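Long-range contact in cytoplasmic protein (Cryptococcus neoformans var. grubii serotype A, PDB 7LPO), which probably hydrolyses steryl beta-glucosides, as a fungal sterylglucosidase of glycoside hydrolase family 5: residues Lys688-Val693 with Val763-Val768. Sequence-based numbering, arbitrary orientation.
Sequences KFKYAV and VYTIEV
Tyr691 and Ile766 form the middle hydrogen-bonded pair of an antiparallel ladder that joins the two inner strands of a four-stranded sheet in the C-terminal beta domain of this family 5 glycoside hydrolase. Tyr691 N donates to Ile766 O at 2.9 Å, a nearly straight bond (168°), and Ile766 N returns one to Tyr691 O. Phe689 with Val768 and Val693 with Tyr764 repeat this reciprocal pair of hydrogen bonds on either side.

Tyr691 CB packs on Ile766 CG2 at 3.7 Å; CG lies anti to the backbone N (chi1 179°), and the ring edge still has that methyl near its plane, CD2 lying 4.3 Å from Ile766 CG2. The side chain also touches Pro677 and Ile680 of strand 676-682, the next strand of the sheet, and its outer end leads away to a hydrogen bond between OH and Thr673 OG1. This buried face continues with Phe689, whose CD2 lies 4.1 Å from Val768 CG2, while Leu750 and Trp752 pack on Ile766.

The other face is more open. Lys690 and Glu767 run side by side, their CG atoms 4.1 Å apart, but the charged ends do not meet: Lys690 NZ stays 5.4 Å from Glu767 OE1.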
# COMPACT_ATOMS: atom_id res chain seq x y z
N LYS A 688 -1.61 21.19 21.98
CA LYS A 688 -2.79 21.94 21.56
C LYS A 688 -3.44 21.28 20.36
O LYS A 688 -2.78 20.94 19.37
CB LYS A 688 -2.40 23.37 21.23
CG LYS A 688 -2.13 24.21 22.48
CD LYS A 688 -1.44 25.51 22.15
CE LYS A 688 -1.80 26.58 23.17
NZ LYS A 688 -1.17 27.90 22.80
N PHE A 689 -4.76 21.11 20.45
CA PHE A 689 -5.58 20.49 19.42
C PHE A 689 -6.72 21.44 19.12
O PHE A 689 -7.36 21.95 20.04
CB PHE A 689 -6.12 19.15 19.90
CG PHE A 689 -7.14 18.53 18.99
CD1 PHE A 689 -6.78 18.06 17.74
CD2 PHE A 689 -8.44 18.37 19.41
CE1 PHE A 689 -7.70 17.46 16.93
CE2 PHE A 689 -9.37 17.78 18.58
CZ PHE A 689 -9.00 17.33 17.35
N LYS A 690 -6.97 21.68 17.84
CA LYS A 690 -8.06 22.56 17.41
C LYS A 690 -8.79 21.91 16.25
O LYS A 690 -8.18 21.54 15.24
CB LYS A 690 -7.53 23.94 17.00
CG LYS A 690 -8.60 24.86 16.45
CD LYS A 690 -8.17 26.31 16.52
CE LYS A 690 -9.33 27.25 16.20
NZ LYS A 690 -8.95 28.34 15.26
N TYR A 691 -10.10 21.76 16.40
CA TYR A 691 -10.96 21.15 15.39
C TYR A 691 -12.06 22.12 15.03
O TYR A 691 -12.80 22.59 15.91
CB TYR A 691 -11.54 19.84 15.92
CG TYR A 691 -12.46 19.14 14.96
CD1 TYR A 691 -12.18 19.10 13.60
CD2 TYR A 691 -13.60 18.51 15.41
CE1 TYR A 691 -13.02 18.46 12.72
CE2 TYR A 691 -14.44 17.85 14.53
CZ TYR A 691 -14.14 17.83 13.19
OH TYR A 691 -14.98 17.17 12.33
N ALA A 692 -12.19 22.42 13.73
CA ALA A 692 -13.25 23.27 13.19
C ALA A 692 -14.17 22.44 12.31
O ALA A 692 -13.69 21.68 11.45
CB ALA A 692 -12.66 24.43 12.39
N VAL A 693 -15.47 22.61 12.48
CA VAL A 693 -16.47 21.83 11.75
C VAL A 693 -17.50 22.78 11.15
O VAL A 693 -17.95 23.73 11.80
CB VAL A 693 -17.14 20.79 12.67
CG1 VAL A 693 -17.56 21.43 13.97
CG2 VAL A 693 -18.33 20.14 11.98
N VAL A 763 -19.29 27.74 11.30
CA VAL A 763 -18.15 26.95 11.74
C VAL A 763 -18.07 27.01 13.26
O VAL A 763 -17.86 28.09 13.83
CB VAL A 763 -16.85 27.44 11.10
CG1 VAL A 763 -15.67 26.64 11.66
CG2 VAL A 763 -16.92 27.33 9.59
N TYR A 764 -18.22 25.87 13.90
CA TYR A 764 -17.94 25.72 15.32
C TYR A 764 -16.51 25.24 15.51
O TYR A 764 -15.90 24.64 14.61
CB TYR A 764 -18.90 24.71 15.95
CG TYR A 764 -20.37 25.02 15.82
CD1 TYR A 764 -20.82 26.20 15.26
CD2 TYR A 764 -21.32 24.12 16.27
CE1 TYR A 764 -22.17 26.48 15.16
CE2 TYR A 764 -22.66 24.37 16.17
CZ TYR A 764 -23.08 25.55 15.61
OH TYR A 764 -24.44 25.79 15.52
N THR A 765 -15.95 25.51 16.69
CA THR A 765 -14.58 25.11 16.99
C THR A 765 -14.50 24.53 18.39
O THR A 765 -15.27 24.90 19.29
CB THR A 765 -13.59 26.29 16.88
OG1 THR A 765 -13.89 27.28 17.88
CG2 THR A 765 -13.64 26.92 15.49
N ILE A 766 -13.54 23.64 18.57
CA ILE A 766 -13.23 23.05 19.87
C ILE A 766 -11.72 22.98 19.99
O ILE A 766 -11.04 22.56 19.04
CB ILE A 766 -13.88 21.66 20.05
CG1 ILE A 766 -13.72 21.21 21.51
CG2 ILE A 766 -13.28 20.64 19.10
CD1 ILE A 766 -14.72 20.14 21.92
N GLU A 767 -11.20 23.40 21.14
CA GLU A 767 -9.76 23.40 21.40
C GLU A 767 -9.48 22.62 22.67
O GLU A 767 -10.21 22.73 23.66
CB GLU A 767 -9.23 24.82 21.51
CG GLU A 767 -9.56 25.68 20.30
CD GLU A 767 -9.45 27.16 20.59
OE1 GLU A 767 -8.30 27.67 20.62
OE2 GLU A 767 -10.50 27.82 20.78
N VAL A 768 -8.41 21.83 22.64
CA VAL A 768 -8.05 20.93 23.72
C VAL A 768 -6.56 21.04 23.97
O VAL A 768 -5.77 21.19 23.03
CB VAL A 768 -8.43 19.47 23.39
CG1 VAL A 768 -7.99 18.52 24.51
CG2 VAL A 768 -9.91 19.35 23.11